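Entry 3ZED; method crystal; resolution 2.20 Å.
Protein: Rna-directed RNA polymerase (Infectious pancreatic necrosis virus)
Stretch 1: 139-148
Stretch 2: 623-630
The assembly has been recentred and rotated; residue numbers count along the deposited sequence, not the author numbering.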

# COMPACT_ATOMS: atom_id res chain seq x y z
N ASP B 139 -31.94 2.53 -28.56
CA ASP B 139 -31.76 1.09 -28.69
C ASP B 139 -30.24 0.78 -28.73
O ASP B 139 -29.67 0.44 -29.77
CB ASP B 139 -32.50 0.49 -29.92
CG ASP B 139 -32.39 -1.03 -30.06
OD1 ASP B 139 -31.96 -1.72 -29.07
OD2 ASP B 139 -32.70 -1.55 -31.17
N PHE B 140 -29.62 0.91 -27.58
CA PHE B 140 -28.24 0.52 -27.34
C PHE B 140 -28.23 -0.98 -27.00
O PHE B 140 -28.88 -1.35 -26.02
CB PHE B 140 -27.62 1.34 -26.19
CG PHE B 140 -27.47 2.83 -26.40
CD1 PHE B 140 -26.92 3.34 -27.58
CD2 PHE B 140 -27.78 3.73 -25.38
CE1 PHE B 140 -26.71 4.70 -27.74
CE2 PHE B 140 -27.58 5.10 -25.55
CZ PHE B 140 -27.03 5.58 -26.73
N PRO B 141 -27.52 -1.85 -27.77
CA PRO B 141 -27.55 -3.31 -27.45
C PRO B 141 -27.11 -3.67 -26.01
O PRO B 141 -27.65 -4.62 -25.45
CB PRO B 141 -26.59 -3.92 -28.49
CG PRO B 141 -26.59 -2.93 -29.65
CD PRO B 141 -26.77 -1.57 -29.02
N THR B 142 -26.17 -2.92 -25.41
CA THR B 142 -25.70 -3.16 -24.03
C THR B 142 -26.45 -2.30 -22.99
O THR B 142 -26.21 -2.48 -21.79
CB THR B 142 -24.18 -2.91 -23.92
OG1 THR B 142 -23.89 -1.57 -24.31
CG2 THR B 142 -23.35 -3.90 -24.74
N GLY B 143 -27.31 -1.39 -23.46
CA GLY B 143 -28.12 -0.52 -22.61
C GLY B 143 -28.89 -1.25 -21.51
O GLY B 143 -28.76 -0.91 -20.33
N PRO B 144 -29.71 -2.30 -21.84
CA PRO B 144 -30.49 -2.97 -20.78
C PRO B 144 -29.62 -3.60 -19.68
O PRO B 144 -29.95 -3.48 -18.50
CB PRO B 144 -31.31 -4.02 -21.55
CG PRO B 144 -31.42 -3.45 -22.95
CD PRO B 144 -30.07 -2.82 -23.18
N GLU B 145 -28.49 -4.22 -20.07
CA GLU B 145 -27.56 -4.83 -19.13
C GLU B 145 -26.89 -3.76 -18.25
O GLU B 145 -26.66 -4.03 -17.09
CB GLU B 145 -26.50 -5.67 -19.86
CG GLU B 145 -25.74 -6.64 -18.97
CD GLU B 145 -26.53 -7.64 -18.12
OE1 GLU B 145 -27.61 -8.09 -18.56
OE2 GLU B 145 -26.02 -7.99 -17.03
N THR B 146 -26.62 -2.56 -18.79
CA THR B 146 -26.01 -1.48 -18.01
C THR B 146 -27.01 -0.99 -16.95
O THR B 146 -26.63 -0.83 -15.79
CB THR B 146 -25.54 -0.33 -18.92
OG1 THR B 146 -24.57 -0.83 -19.85
CG2 THR B 146 -24.95 0.83 -18.15
N LEU B 147 -28.27 -0.74 -17.35
CA LEU B 147 -29.30 -0.30 -16.42
C LEU B 147 -29.49 -1.33 -15.29
O LEU B 147 -29.48 -0.96 -14.11
CB LEU B 147 -30.65 -0.04 -17.14
CG LEU B 147 -31.82 0.43 -16.23
CD1 LEU B 147 -31.47 1.72 -15.49
CD2 LEU B 147 -33.15 0.59 -17.04
N ARG B 148 -29.66 -2.62 -15.64
CA ARG B 148 -29.87 -3.68 -14.65
C ARG B 148 -28.71 -3.76 -13.66
O ARG B 148 -28.93 -3.84 -12.45
CB ARG B 148 -30.07 -5.03 -15.35
CG ARG B 148 -31.47 -5.17 -15.91
CD ARG B 148 -31.71 -6.54 -16.50
NE ARG B 148 -32.62 -6.47 -17.64
CZ ARG B 148 -32.25 -6.66 -18.90
NH1 ARG B 148 -30.98 -6.97 -19.20
NH2 ARG B 148 -33.14 -6.56 -19.89
N ASN B 623 -16.98 4.61 -23.02
CA ASN B 623 -17.15 3.47 -23.91
C ASN B 623 -18.42 2.67 -23.61
O ASN B 623 -18.64 1.65 -24.24
CB ASN B 623 -15.90 2.57 -23.88
CG ASN B 623 -15.73 1.78 -25.16
OD1 ASN B 623 -15.99 2.27 -26.25
ND2 ASN B 623 -15.37 0.52 -25.05
N ASN B 624 -19.26 3.13 -22.67
CA ASN B 624 -20.54 2.48 -22.35
C ASN B 624 -21.62 3.44 -22.87
O ASN B 624 -21.78 4.52 -22.28
CB ASN B 624 -20.66 2.20 -20.86
CG ASN B 624 -21.91 1.45 -20.49
OD1 ASN B 624 -23.04 1.86 -20.76
ND2 ASN B 624 -21.74 0.34 -19.82
N PRO B 625 -22.35 3.13 -23.98
CA PRO B 625 -23.22 4.15 -24.57
C PRO B 625 -24.34 4.63 -23.67
O PRO B 625 -24.58 5.84 -23.64
CB PRO B 625 -23.73 3.50 -25.87
CG PRO B 625 -23.51 2.03 -25.68
CD PRO B 625 -22.26 1.94 -24.85
N LEU B 626 -24.99 3.76 -22.92
CA LEU B 626 -26.03 4.23 -22.02
C LEU B 626 -25.44 5.08 -20.89
O LEU B 626 -25.95 6.16 -20.60
CB LEU B 626 -26.85 3.07 -21.43
CG LEU B 626 -28.19 3.48 -20.77
CD1 LEU B 626 -29.21 3.93 -21.80
CD2 LEU B 626 -28.73 2.36 -19.88
N LEU B 627 -24.37 4.61 -20.28
CA LEU B 627 -23.73 5.30 -19.17
C LEU B 627 -23.19 6.67 -19.62
O LEU B 627 -23.39 7.64 -18.89
CB LEU B 627 -22.60 4.44 -18.54
CG LEU B 627 -21.85 5.03 -17.34
CD1 LEU B 627 -22.80 5.37 -16.19
CD2 LEU B 627 -20.75 4.08 -16.87
N GLU B 628 -22.53 6.72 -20.79
CA GLU B 628 -21.96 7.93 -21.36
C GLU B 628 -23.08 8.93 -21.73
O GLU B 628 -22.91 10.11 -21.45
CB GLU B 628 -21.06 7.58 -22.58
CG GLU B 628 -20.62 8.76 -23.44
CD GLU B 628 -19.93 9.93 -22.76
OE1 GLU B 628 -19.29 9.73 -21.70
OE2 GLU B 628 -19.97 11.03 -23.33
N THR B 629 -24.20 8.48 -22.32
CA THR B 629 -25.30 9.39 -22.67
C THR B 629 -25.88 10.03 -21.40
O THR B 629 -26.02 11.26 -21.37
CB THR B 629 -26.39 8.66 -23.48
OG1 THR B 629 -25.77 7.85 -24.48
CG2 THR B 629 -27.36 9.62 -24.14
N ALA B 630 -26.16 9.21 -20.33
CA ALA B 630 -26.69 9.68 -19.05
C ALA B 630 -25.67 10.56 -18.29
O ALA B 630 -26.07 11.64 -17.84
CB ALA B 630 -27.10 8.51 -18.18
O HOH W 1 -24.85 0.69 -22.63

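What holds the apolar centre together? The CA-to-CB bond of Phe140, chi1 in the m well, points toward the second stretch, and Pro625 CB lies over one face of its ring. Pro625 CB lies 3.6 Å from the ring centroid and only 13° off the ring normal, a CH-pi contact in which an aliphatic C-H of the proline ring meets the electron-rich face. Leu626 adds to the same patch: its CD1 is 3.9 Å from Phe140 CD2. At the far end of the ring, Phe140 CZ comes within 3.4 Å of Thr629 OG1, whose proton is engaged within its own helix by a very short bond, 2.5 Å from Thr629 OG1 to Pro625 O.

How does the backbone bring Leu626 so close to the first helix? A type I turn from Phe140 to Gly143, closed by a 3.0 Å bond from Gly143 N to Phe140 O, leads into that helix, and the lack of a side chain at Gly143 accompanies the close backbone approach: Gly143 CA and Leu626 CA are 5.2 Å apart. Leu626 CD2 reaches 3.3 Å from Gly143 O and 4.1 Å from Leu147 CB. The carbonyl remains tied into its helix, since Leu147 N donates to Gly143 O at 3.0 Å. The helix axes approach to 9.2 Å with 68° between their directions, so the two helices cross steeply rather than running alongside each other.

Where does the packing give way to direct polar bonding? Thr146 points toward the second stretch and meets Asn624, the N-cap residue of the second helix. Asn624 OD1 accepts from Leu627 N at 3.1 Å, satisfying an amide in the first turn that has no helical carbonyl before it. The amide nitrogen of the same side chain is left to reach across: Asn624 ND2 donates to Thr146 OG1 at 3.1 Å, with an angle of 148°. One side chain thus both caps its own helix and joins it to the other. The methyl of Thr146 lies beside the Asn624 amide, Thr146 CG2 being 3.4 Å from Asn624 OD1, with Leu627 CB further off at 4.3 Å from Thr146 CG2.

What does the water contribute? Water 1 fills the gap between Thr142 and the start of the second helix. It accepts from Leu626 N at 3.1 Å, donates to Asn624 OD1 at 2.9 Å, and hydrogen-bonds to Thr142 OG1 at 3.0 Å. The bridge thereby serves another amide of the helix's first turn while linking it to the Phe140 to Gly143 turn. Beside it, Thr142 OG1 also packs 3.9 Å from Pro625 CG.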